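Local structure of selenium-binding protein (Sulfolobus tokodaii, 2ECE) at residues S54-S58 / K59-K63; E206-P210 / N211-D215; M271-L275 / K276-S280. The protein is of unknown function but may bind selenium, as a beta-propeller member of the selenium-binding protein family. One frame throughout, in Å; residues are numbered along the deposited sequence.

How the interactions relate
All three contacts are local turns or caps within one propeller of seven antiparallel sheets, and they follow one another along the chain. Interaction 1 belongs to the hairpin joining strands 44-49 and 60-65, at the surface; interaction 3 is the hairpin turn between strands 266-274 and 280-288, on the opposite side of the chain's centre, with centres 39 Å apart. Interaction 2, a short helix start after strand 201-204, lies 36 Å from interaction 1 but 18 Å from interaction 3, centre to centre. The nearest atoms of interactions 2 and 3 are about 6 Å apart. Strand 250-258 runs between these two, meeting Trp-207 of one and Met-271 and Ser-274 of the other.

Interaction 1. Residues S54-S58 / K59-K63; sequences SETYS and KIVHK
Thr-56 lies against Val-61, its CB 3.8 Å from Val-61 CG1, and the two side chains cross at about a right angle. The hydroxyl is equally near that methyl, but its polar partners are Asp-49 and Arg-118, outside the turn. With chi1 at 48°, OG1 sits between the backbone N and the carbonyl carbon of its own residue, where it can face Val-61 and still reach Asp-49. The same carboxylate oxygen of Asp-49 also bonds Ser-54 OG, which in addition accepts from Thr-56 N at 3.1 Å and a nearly straight 165°. This is an ST turn, and it ties Ser-54 to the threonine two residues on.

The aliphatic part of Lys-59 runs past the Thr-56 backbone. Its CD comes within 4.0 Å of Thr-56 CA, while CB and CG pass the carbonyl oxygen; beyond CG the chain runs extended, so that only its root and middle take part. The backbone closes with two overlapping beta turns, type I from Ser-54 to Tyr-57 and type II from Thr-56 to Lys-59. The Lys-59 N to Thr-56 O bond of the second turn is weak at 3.3 Å, and the place of that oxygen is less sure. Ser-58, third residue of the type II turn, has the positive phi of 65° expected there. Its CB lies over one face of the Tyr-57 ring, offset toward the rim, and its OG bonds Phe-436 N on strand 429-438, while Tyr-57 OH reaches Lys-420.

Val-61 also packs on Val-47 of the neighbouring strand. The whole is a surface connection between adjacent antiparallel strands 44-49 and 60-65, the outer hairpin of a beta-propeller blade that the C-terminal strand 443-449 completes.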
ATOM      1  N   SER A  54      13.763 -19.333  13.961  1.00 35.87           N
ATOM      2  CA  SER A  54      13.209 -19.010  15.268  1.00 34.86           C
ATOM      3  C   SER A  54      12.210 -20.053  15.730  1.00 34.53           C
ATOM      4  O   SER A  54      11.515 -20.668  14.923  1.00 34.55           O
ATOM      5  CB  SER A  54      12.523 -17.644  15.240  1.00 34.00           C
ATOM      6  OG  SER A  54      11.850 -17.409  16.467  1.00 32.46           O
ATOM      7  N   GLU A  55      12.131 -20.242  17.042  1.00 34.86           N
ATOM      8  CA  GLU A  55      11.200 -21.206  17.599  1.00 36.69           C
ATOM      9  C   GLU A  55       9.769 -20.671  17.579  1.00 35.46           C
ATOM     10  O   GLU A  55       8.814 -21.422  17.782  1.00 35.66           O
ATOM     11  CB  GLU A  55      11.643 -21.593  19.011  1.00 39.53           C
ATOM     12  CG  GLU A  55      12.921 -22.432  18.983  1.00 45.43           C
ATOM     13  CD  GLU A  55      13.491 -22.722  20.353  1.00 47.96           C
ATOM     14  OE1 GLU A  55      14.419 -23.556  20.437  1.00 50.97           O
ATOM     15  OE2 GLU A  55      13.026 -22.117  21.342  1.00 50.11           O
ATOM     16  N   THR A  56       9.623 -19.371  17.326  1.00 33.16           N
ATOM     17  CA  THR A  56       8.296 -18.770  17.241  1.00 30.52           C
ATOM     18  C   THR A  56       8.041 -18.307  15.807  1.00 29.63           C
ATOM     19  O   THR A  56       7.323 -17.337  15.568  1.00 29.48           O
ATOM     20  CB  THR A  56       8.126 -17.577  18.215  1.00 30.07           C
ATOM     21  OG1 THR A  56       9.248 -16.691  18.119  1.00 28.27           O
ATOM     22  CG2 THR A  56       7.981 -18.082  19.642  1.00 29.67           C
ATOM     23  N   TYR A  57       8.634 -19.024  14.857  1.00 28.20           N
ATOM     24  CA  TYR A  57       8.485 -18.721  13.437  1.00 27.41           C
ATOM     25  C   TYR A  57       7.020 -18.842  13.014  1.00 26.96           C
ATOM     26  O   TYR A  57       6.330 -19.778  13.412  1.00 26.70           O
ATOM     27  CB  TYR A  57       9.355 -19.686  12.622  1.00 27.37           C
ATOM     28  CG  TYR A  57       9.160 -19.630  11.121  1.00 26.46           C
ATOM     29  CD1 TYR A  57       9.376 -18.451  10.406  1.00 26.82           C
ATOM     30  CD2 TYR A  57       8.784 -20.771  10.411  1.00 26.61           C
ATOM     31  CE1 TYR A  57       9.228 -18.413   9.018  1.00 26.14           C
ATOM     32  CE2 TYR A  57       8.633 -20.743   9.032  1.00 26.90           C
ATOM     33  CZ  TYR A  57       8.856 -19.561   8.340  1.00 25.38           C
ATOM     34  OH  TYR A  57       8.704 -19.537   6.974  1.00 25.06           O
ATOM     35  N   SER A  58       6.554 -17.882  12.218  1.00 26.87           N
ATOM     36  CA  SER A  58       5.178 -17.859  11.719  1.00 25.96           C
ATOM     37  C   SER A  58       4.131 -17.693  12.818  1.00 26.58           C
ATOM     38  O   SER A  58       2.983 -18.129  12.672  1.00 27.19           O
ATOM     39  CB  SER A  58       4.884 -19.134  10.921  1.00 27.92           C
ATOM     40  OG  SER A  58       3.655 -19.023  10.219  1.00 28.75           O
ATOM     41  N   LYS A  59       4.527 -17.055  13.915  1.00 26.01           N
ATOM     42  CA  LYS A  59       3.633 -16.819  15.041  1.00 26.76           C
ATOM     43  C   LYS A  59       3.511 -15.337  15.352  1.00 26.70           C
ATOM     44  O   LYS A  59       4.452 -14.577  15.141  1.00 26.32           O
ATOM     45  CB  LYS A  59       4.164 -17.485  16.304  1.00 27.96           C
ATOM     46  CG  LYS A  59       3.868 -18.955  16.497  1.00 31.77           C
ATOM     47  CD  LYS A  59       4.367 -19.333  17.884  1.00 33.10           C
ATOM     48  CE  LYS A  59       3.920 -20.705  18.338  1.00 34.21           C
ATOM     49  NZ  LYS A  59       4.503 -20.978  19.679  1.00 36.53           N
ATOM     50  N   ILE A  60       2.353 -14.930  15.864  1.00 26.37           N
ATOM     51  CA  ILE A  60       2.169 -13.545  16.273  1.00 25.89           C
ATOM     52  C   ILE A  60       2.781 -13.572  17.664  1.00 26.30           C
ATOM     53  O   ILE A  60       2.283 -14.270  18.548  1.00 27.28           O
ATOM     54  CB  ILE A  60       0.689 -13.178  16.401  1.00 25.35           C
ATOM     55  CG1 ILE A  60       0.020 -13.215  15.027  1.00 26.01           C
ATOM     56  CG2 ILE A  60       0.560 -11.807  17.044  1.00 27.19           C
ATOM     57  CD1 ILE A  60      -1.499 -13.180  15.082  1.00 26.42           C
ATOM     58  N   VAL A  61       3.863 -12.834  17.871  1.00 24.86           N
ATOM     59  CA  VAL A  61       4.511 -12.852  19.170  1.00 24.21           C
ATOM     60  C   VAL A  61       4.109 -11.691  20.068  1.00 24.95           C
ATOM     61  O   VAL A  61       4.432 -11.681  21.255  1.00 24.43           O
ATOM     62  CB  VAL A  61       6.035 -12.885  19.002  1.00 24.31           C
ATOM     63  CG1 VAL A  61       6.434 -14.147  18.254  1.00 23.61           C
ATOM     64  CG2 VAL A  61       6.500 -11.654  18.246  1.00 21.17           C
ATOM     65  N   HIS A  62       3.390 -10.726  19.500  1.00 24.68           N
ATOM     66  CA  HIS A  62       2.936  -9.565  20.258  1.00 24.47           C
ATOM     67  C   HIS A  62       1.917  -8.769  19.451  1.00 24.23           C
ATOM     68  O   HIS A  62       1.937  -8.770  18.221  1.00 21.68           O
ATOM     69  CB  HIS A  62       4.118  -8.656  20.614  1.00 24.93           C
ATOM     70  CG  HIS A  62       3.763  -7.524  21.532  1.00 26.71           C
ATOM     71  ND1 HIS A  62       3.423  -7.715  22.854  1.00 28.36           N
ATOM     72  CD2 HIS A  62       3.686  -6.187  21.315  1.00 25.39           C
ATOM     73  CE1 HIS A  62       3.154  -6.548  23.412  1.00 27.26           C
ATOM     74  NE2 HIS A  62       3.306  -5.605  22.500  1.00 27.46           N
ATOM     75  N   LYS A  63       1.024  -8.097  20.166  1.00 24.06           N
ATOM     76  CA  LYS A  63       0.001  -7.273  19.548  1.00 25.78           C
ATOM     77  C   LYS A  63       0.023  -5.916  20.227  1.00 25.87           C
ATOM     78  O   LYS A  63      -0.102  -5.817  21.448  1.00 26.29           O
ATOM     79  CB  LYS A  63      -1.387  -7.906  19.709  1.00 25.54           C
ATOM     80  CG  LYS A  63      -1.615  -9.176  18.893  1.00 24.67           C
ATOM     81  CD  LYS A  63      -3.053  -9.669  19.056  1.00 29.30           C
ATOM     82  CE  LYS A  63      -3.338 -10.882  18.182  1.00 29.68           C
ATOM     83  NZ  LYS A  63      -4.776 -11.270  18.228  1.00 32.74           N
TER

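Interaction 2. Residues E206-P210 / N211-D215; sequences EWAVP and NTIED
Ile-213 stands over the Trp-207 indole at about a right angle, the side chain of a short helix meeting the face of a ring that comes just before the helix in the chain. The arrangement is a helix N-terminus, with Val-209 as N-cap, set in the loop between strands 201-204 and 229-234 of one propeller blade. Ile-213 CG2 lies 3.9 Å from the centroid of the six-membered ring and only 5° off its normal, a CH-pi contact aimed straight down on the face. The other branch runs toward the far end of the ring: CD1 touches Trp-207 CZ3 at 3.7 Å. A chi1 of 71° places CG1 between the backbone N and carbonyl carbon, which leaves CG2 over the ring centre.

Ala-208 fills in beside this pair. Its CB is 3.5 Å from Ile-213 CG2, tighter than usual for two carbons, and it also meets the methyl of Thr-212. Trp-207 is further enclosed by the rings of Trp-405, Tyr-191 and Tyr-226, so the contact is one part of a buried aromatic cluster.

The helix begins with Val-209 O, which accepts two bonds: Ile-213 N at 3.2 Å approaches almost in line with the carbonyl, whereas Thr-212 N at 2.9 Å comes from above its plane. Pro-210 O takes Glu-214 N at 3.0 Å, nearly straight at 171°. Glu-214 CB and CG pass close to Pro-210 O, and the chain then runs extended to a carboxylate that forms a salt bridge with Arg-139. Valine has no polar side chain with which to cap, and the threonine three residues on reaches the N-cap amide through a water, which accepts from Val-209 N at 3.0 Å and lies 2.8 Å from Thr-212 OG1.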
ATOM      1  N   GLU A 206      -5.460   9.045  -7.284  1.00 18.09           N
ATOM      2  CA  GLU A 206      -6.842   9.407  -6.956  1.00 19.03           C
ATOM      3  C   GLU A 206      -7.791   8.224  -6.755  1.00 19.82           C
ATOM      4  O   GLU A 206      -7.902   7.345  -7.614  1.00 19.02           O
ATOM      5  CB  GLU A 206      -7.456  10.274  -8.063  1.00 19.81           C
ATOM      6  CG  GLU A 206      -6.657  11.482  -8.547  1.00 19.79           C
ATOM      7  CD  GLU A 206      -7.392  12.218  -9.669  1.00 21.62           C
ATOM      8  OE1 GLU A 206      -8.158  11.554 -10.395  1.00 22.17           O
ATOM      9  OE2 GLU A 206      -7.204  13.444  -9.837  1.00 22.16           O
ATOM     10  N   TRP A 207      -8.485   8.221  -5.622  1.00 18.39           N
ATOM     11  CA  TRP A 207      -9.470   7.186  -5.344  1.00 20.13           C
ATOM     12  C   TRP A 207     -10.809   7.923  -5.341  1.00 20.28           C
ATOM     13  O   TRP A 207     -11.426   8.077  -6.390  1.00 21.21           O
ATOM     14  CB  TRP A 207      -9.201   6.523  -3.992  1.00 18.23           C
ATOM     15  CG  TRP A 207     -10.045   5.300  -3.727  1.00 18.87           C
ATOM     16  CD1 TRP A 207     -10.611   4.470  -4.658  1.00 19.10           C
ATOM     17  CD2 TRP A 207     -10.330   4.718  -2.447  1.00 18.67           C
ATOM     18  NE1 TRP A 207     -11.222   3.404  -4.035  1.00 19.85           N
ATOM     19  CE2 TRP A 207     -11.064   3.530  -2.681  1.00 19.67           C
ATOM     20  CE3 TRP A 207     -10.031   5.077  -1.127  1.00 18.00           C
ATOM     21  CZ2 TRP A 207     -11.505   2.704  -1.642  1.00 19.81           C
ATOM     22  CZ3 TRP A 207     -10.469   4.254  -0.091  1.00 18.95           C
ATOM     23  CH2 TRP A 207     -11.197   3.080  -0.356  1.00 21.07           C
ATOM     24  N   ALA A 208     -11.228   8.405  -4.173  1.00 21.65           N
ATOM     25  CA  ALA A 208     -12.477   9.152  -4.027  1.00 22.96           C
ATOM     26  C   ALA A 208     -12.442   9.770  -2.635  1.00 23.70           C
ATOM     27  O   ALA A 208     -11.617   9.369  -1.821  1.00 23.21           O
ATOM     28  CB  ALA A 208     -13.677   8.218  -4.163  1.00 22.85           C
ATOM     29  N   VAL A 209     -13.312  10.741  -2.358  1.00 22.33           N
ATOM     30  CA  VAL A 209     -13.320  11.371  -1.040  1.00 21.76           C
ATOM     31  C   VAL A 209     -13.985  10.464  -0.010  1.00 22.53           C
ATOM     32  O   VAL A 209     -14.699   9.527  -0.366  1.00 23.41           O
ATOM     33  CB  VAL A 209     -14.056  12.734  -1.050  1.00 21.65           C
ATOM     34  CG1 VAL A 209     -13.422  13.660  -2.080  1.00 20.73           C
ATOM     35  CG2 VAL A 209     -15.537  12.532  -1.324  1.00 20.49           C
ATOM     36  N   PRO A 210     -13.741  10.721   1.285  1.00 22.35           N
ATOM     37  CA  PRO A 210     -14.316   9.928   2.375  1.00 24.24           C
ATOM     38  C   PRO A 210     -15.821   9.720   2.262  1.00 25.71           C
ATOM     39  O   PRO A 210     -16.311   8.595   2.369  1.00 25.93           O
ATOM     40  CB  PRO A 210     -13.940  10.734   3.614  1.00 23.63           C
ATOM     41  CG  PRO A 210     -12.586  11.250   3.238  1.00 23.36           C
ATOM     42  CD  PRO A 210     -12.820  11.738   1.819  1.00 22.13           C
ATOM     43  N   ASN A 211     -16.556  10.805   2.048  1.00 26.73           N
ATOM     44  CA  ASN A 211     -18.003  10.702   1.946  1.00 28.07           C
ATOM     45  C   ASN A 211     -18.474   9.821   0.795  1.00 27.98           C
ATOM     46  O   ASN A 211     -19.649   9.463   0.725  1.00 28.92           O
ATOM     47  CB  ASN A 211     -18.629  12.102   1.861  1.00 28.45           C
ATOM     48  CG  ASN A 211     -18.466  12.875   3.157  1.00 29.65           C
ATOM     49  OD1 ASN A 211     -18.283  12.277   4.216  1.00 29.98           O
ATOM     50  ND2 ASN A 211     -18.538  14.203   3.085  1.00 30.87           N
ATOM     51  N   THR A 212     -17.561   9.454  -0.100  1.00 27.73           N
ATOM     52  CA  THR A 212     -17.918   8.583  -1.216  1.00 27.10           C
ATOM     53  C   THR A 212     -17.635   7.111  -0.903  1.00 27.20           C
ATOM     54  O   THR A 212     -18.460   6.235  -1.181  1.00 25.03           O
ATOM     55  CB  THR A 212     -17.129   8.935  -2.503  1.00 28.07           C
ATOM     56  OG1 THR A 212     -17.530  10.225  -2.987  1.00 29.36           O
ATOM     57  CG2 THR A 212     -17.378   7.881  -3.582  1.00 24.98           C
ATOM     58  N   ILE A 213     -16.472   6.848  -0.306  1.00 26.32           N
ATOM     59  CA  ILE A 213     -16.042   5.482  -0.019  1.00 26.26           C
ATOM     60  C   ILE A 213     -16.390   4.835   1.321  1.00 26.37           C
ATOM     61  O   ILE A 213     -16.607   3.627   1.371  1.00 26.27           O
ATOM     62  CB  ILE A 213     -14.504   5.347  -0.211  1.00 26.57           C
ATOM     63  CG1 ILE A 213     -13.759   6.076   0.912  1.00 25.75           C
ATOM     64  CG2 ILE A 213     -14.091   5.932  -1.557  1.00 26.45           C
ATOM     65  CD1 ILE A 213     -13.361   5.170   2.065  1.00 25.62           C
ATOM     66  N   GLU A 214     -16.463   5.609   2.398  1.00 25.31           N
ATOM     67  CA  GLU A 214     -16.723   5.012   3.708  1.00 27.61           C
ATOM     68  C   GLU A 214     -17.924   4.071   3.864  1.00 28.75           C
ATOM     69  O   GLU A 214     -17.818   3.068   4.568  1.00 27.61           O
ATOM     70  CB  GLU A 214     -16.760   6.101   4.782  1.00 26.82           C
ATOM     71  CG  GLU A 214     -15.440   6.860   4.885  1.00 27.34           C
ATOM     72  CD  GLU A 214     -15.350   7.754   6.106  1.00 26.83           C
ATOM     73  OE1 GLU A 214     -16.371   8.375   6.474  1.00 27.09           O
ATOM     74  OE2 GLU A 214     -14.251   7.850   6.687  1.00 24.71           O
ATOM     75  N   ASP A 215     -19.052   4.362   3.218  1.00 29.47           N
ATOM     76  CA  ASP A 215     -20.212   3.480   3.345  1.00 31.92           C
ATOM     77  C   ASP A 215     -20.247   2.371   2.297  1.00 32.32           C
ATOM     78  O   ASP A 215     -21.257   1.680   2.155  1.00 33.36           O
ATOM     79  CB  ASP A 215     -21.525   4.279   3.290  1.00 33.45           C
ATOM     80  CG  ASP A 215     -21.724   5.156   4.510  1.00 34.45           C
ATOM     81  OD1 ASP A 215     -21.285   4.747   5.603  1.00 36.33           O
ATOM     82  OD2 ASP A 215     -22.326   6.248   4.384  1.00 37.07           O
TER
HETATM   83  O   HOH W   1     -15.422  11.163  -4.495  1.00 25.88           O

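Interaction 3. Residues M271-L275 / K276-S280; sequences MVVSL and KDLSS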
ATOM      1  N   MET A 271      -4.923   0.709 -12.185  1.00 20.98           N
ATOM      2  CA  MET A 271      -6.250   1.278 -12.371  1.00 22.02           C
ATOM      3  C   MET A 271      -7.105   0.068 -12.053  1.00 22.31           C
ATOM      4  O   MET A 271      -7.058  -0.931 -12.770  1.00 21.98           O
ATOM      5  CB  MET A 271      -6.475   1.719 -13.819  1.00 22.10           C
ATOM      6  CG  MET A 271      -5.801   3.026 -14.191  1.00 21.72           C
ATOM      7  SD  MET A 271      -6.067   4.360 -12.976  1.00 23.69           S
ATOM      8  CE  MET A 271      -7.836   4.562 -13.035  1.00 21.39           C
ATOM      9  N   VAL A 272      -7.872   0.148 -10.970  1.00 21.73           N
ATOM     10  CA  VAL A 272      -8.685  -0.981 -10.525  1.00 23.05           C
ATOM     11  C   VAL A 272      -9.783  -1.509 -11.446  1.00 23.55           C
ATOM     12  O   VAL A 272      -9.880  -2.719 -11.659  1.00 23.98           O
ATOM     13  CB  VAL A 272      -9.327  -0.690  -9.144  1.00 23.48           C
ATOM     14  CG1 VAL A 272     -10.137  -1.898  -8.680  1.00 23.54           C
ATOM     15  CG2 VAL A 272      -8.238  -0.365  -8.124  1.00 21.84           C
ATOM     16  N   VAL A 273     -10.607  -0.630 -11.998  1.00 23.81           N
ATOM     17  CA  VAL A 273     -11.699  -1.114 -12.826  1.00 26.19           C
ATOM     18  C   VAL A 273     -12.074  -0.231 -14.011  1.00 27.32           C
ATOM     19  O   VAL A 273     -12.092   0.999 -13.918  1.00 27.43           O
ATOM     20  CB  VAL A 273     -12.948  -1.355 -11.949  1.00 26.45           C
ATOM     21  CG1 VAL A 273     -13.298  -0.086 -11.199  1.00 27.55           C
ATOM     22  CG2 VAL A 273     -14.121  -1.818 -12.802  1.00 27.95           C
ATOM     23  N   SER A 274     -12.365  -0.879 -15.135  1.00 28.01           N
ATOM     24  CA  SER A 274     -12.769  -0.184 -16.346  1.00 28.46           C
ATOM     25  C   SER A 274     -14.285  -0.133 -16.399  1.00 28.96           C
ATOM     26  O   SER A 274     -14.949  -1.136 -16.155  1.00 29.37           O
ATOM     27  CB  SER A 274     -12.251  -0.920 -17.583  1.00 29.17           C
ATOM     28  OG  SER A 274     -12.972  -0.520 -18.736  1.00 29.82           O
ATOM     29  N   LEU A 275     -14.837   1.032 -16.715  1.00 29.73           N
ATOM     30  CA  LEU A 275     -16.283   1.164 -16.801  1.00 31.76           C
ATOM     31  C   LEU A 275     -16.823   0.498 -18.066  1.00 32.99           C
ATOM     32  O   LEU A 275     -18.034   0.347 -18.220  1.00 33.88           O
ATOM     33  CB  LEU A 275     -16.692   2.638 -16.790  1.00 30.30           C
ATOM     34  CG  LEU A 275     -16.419   3.433 -15.510  1.00 30.85           C
ATOM     35  CD1 LEU A 275     -17.008   4.820 -15.646  1.00 30.45           C
ATOM     36  CD2 LEU A 275     -17.025   2.719 -14.314  1.00 32.22           C
ATOM     37  N   LYS A 276     -15.925   0.099 -18.964  1.00 34.26           N
ATOM     38  CA  LYS A 276     -16.327  -0.548 -20.213  1.00 35.27           C
ATOM     39  C   LYS A 276     -16.478  -2.062 -20.086  1.00 35.29           C
ATOM     40  O   LYS A 276     -17.460  -2.636 -20.566  1.00 35.23           O
ATOM     41  CB  LYS A 276     -15.315  -0.253 -21.324  1.00 35.50           C
ATOM     42  CG  LYS A 276     -15.634  -0.955 -22.643  1.00 38.08           C
ATOM     43  CD  LYS A 276     -14.427  -1.005 -23.578  1.00 39.65           C
ATOM     44  CE  LYS A 276     -14.762  -1.735 -24.881  1.00 42.50           C
ATOM     45  NZ  LYS A 276     -13.562  -1.995 -25.740  1.00 42.85           N
ATOM     46  N   ASP A 277     -15.509  -2.713 -19.447  1.00 33.67           N
ATOM     47  CA  ASP A 277     -15.559  -4.162 -19.309  1.00 32.37           C
ATOM     48  C   ASP A 277     -15.075  -4.718 -17.974  1.00 31.52           C
ATOM     49  O   ASP A 277     -14.784  -5.909 -17.869  1.00 31.92           O
ATOM     50  CB  ASP A 277     -14.767  -4.818 -20.441  1.00 32.21           C
ATOM     51  CG  ASP A 277     -13.322  -4.357 -20.481  1.00 33.62           C
ATOM     52  OD1 ASP A 277     -12.911  -3.613 -19.565  1.00 31.63           O
ATOM     53  OD2 ASP A 277     -12.596  -4.741 -21.423  1.00 33.30           O
ATOM     54  N   LEU A 278     -14.980  -3.865 -16.959  1.00 30.22           N
ATOM     55  CA  LEU A 278     -14.556  -4.299 -15.626  1.00 28.82           C
ATOM     56  C   LEU A 278     -13.122  -4.816 -15.522  1.00 27.68           C
ATOM     57  O   LEU A 278     -12.767  -5.441 -14.525  1.00 26.45           O
ATOM     58  CB  LEU A 278     -15.493  -5.393 -15.099  1.00 31.50           C
ATOM     59  CG  LEU A 278     -16.973  -5.091 -14.878  1.00 33.18           C
ATOM     60  CD1 LEU A 278     -17.717  -6.391 -14.602  1.00 34.34           C
ATOM     61  CD2 LEU A 278     -17.130  -4.128 -13.717  1.00 35.42           C
ATOM     62  N   SER A 279     -12.301  -4.572 -16.538  1.00 25.74           N
ATOM     63  CA  SER A 279     -10.919  -5.035 -16.495  1.00 26.67           C
ATOM     64  C   SER A 279     -10.063  -4.126 -15.618  1.00 26.40           C
ATOM     65  O   SER A 279     -10.468  -3.014 -15.272  1.00 25.31           O
ATOM     66  CB  SER A 279     -10.320  -5.065 -17.899  1.00 26.22           C
ATOM     67  OG  SER A 279     -10.192  -3.755 -18.418  1.00 26.18           O
ATOM     68  N   SER A 280      -8.887  -4.621 -15.250  1.00 26.09           N
ATOM     69  CA  SER A 280      -7.931  -3.853 -14.459  1.00 25.56           C
ATOM     70  C   SER A 280      -6.773  -3.609 -15.412  1.00 26.07           C
ATOM     71  O   SER A 280      -6.572  -4.373 -16.365  1.00 24.61           O
ATOM     72  CB  SER A 280      -7.439  -4.650 -13.241  1.00 25.39           C
ATOM     73  OG  SER A 280      -8.428  -4.709 -12.222  1.00 23.32           O
TER
HETATM   74  O   HOH W   2     -11.286  -5.033 -12.062  1.00 22.42           O
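Ser-274 reaches across a beta-hairpin turn to Lys-276 and Asp-277, at the junction of strands 266-274 and 280-288 in a propeller blade. Its CB already meets Asp-277 OD1, at 3.4 Å, and the carbonyl oxygen and hydroxyl of Ser-279. At the tip, OG accepts from Lys-276 N at 3.0 Å, the two-residue step of an ST turn. The hydroxyl proton may go to Asp-277 OD1, but that bond is weak and another acceptor is within range. The oxygen can face the turn because it is anti to the Ser-274 backbone N, chi1 161°.

Asp-277 bends inward from the turn. With CG between its backbone N and carbonyl carbon (chi1 57°), OD1 lies within the loop and takes two bonds from Ser-279, both from one face of the carboxylate: OG at 3.0 Å on the syn side, and N at 3.2 Å from well above the plane, an Asx turn. Replacing Asp-277 by alanine removes this acceptor and would probably leave the amide and hydroxyl of Ser-279 without their mate, with the turn less firmly shaped.

The backbone closes on Ser-274 as well. Its O accepts from Leu-278 N at 2.8 Å, while its N gives a weak bond to Ser-279 O; with Leu-278 at positive phi, the pairing fits a G1-type beta bulge. Beside it, Val-273 CG2 and Leu-278 CD2 touch, their side chains pointing the same way. Further along, Ser-280 OG gives its proton to Val-272 O at a distance too short to be trusted closely, and also bonds Val-323 N. A water finishes the join, donating to Val-272 O at 2.7 Å and to Leu-278 O at 2.9 Å.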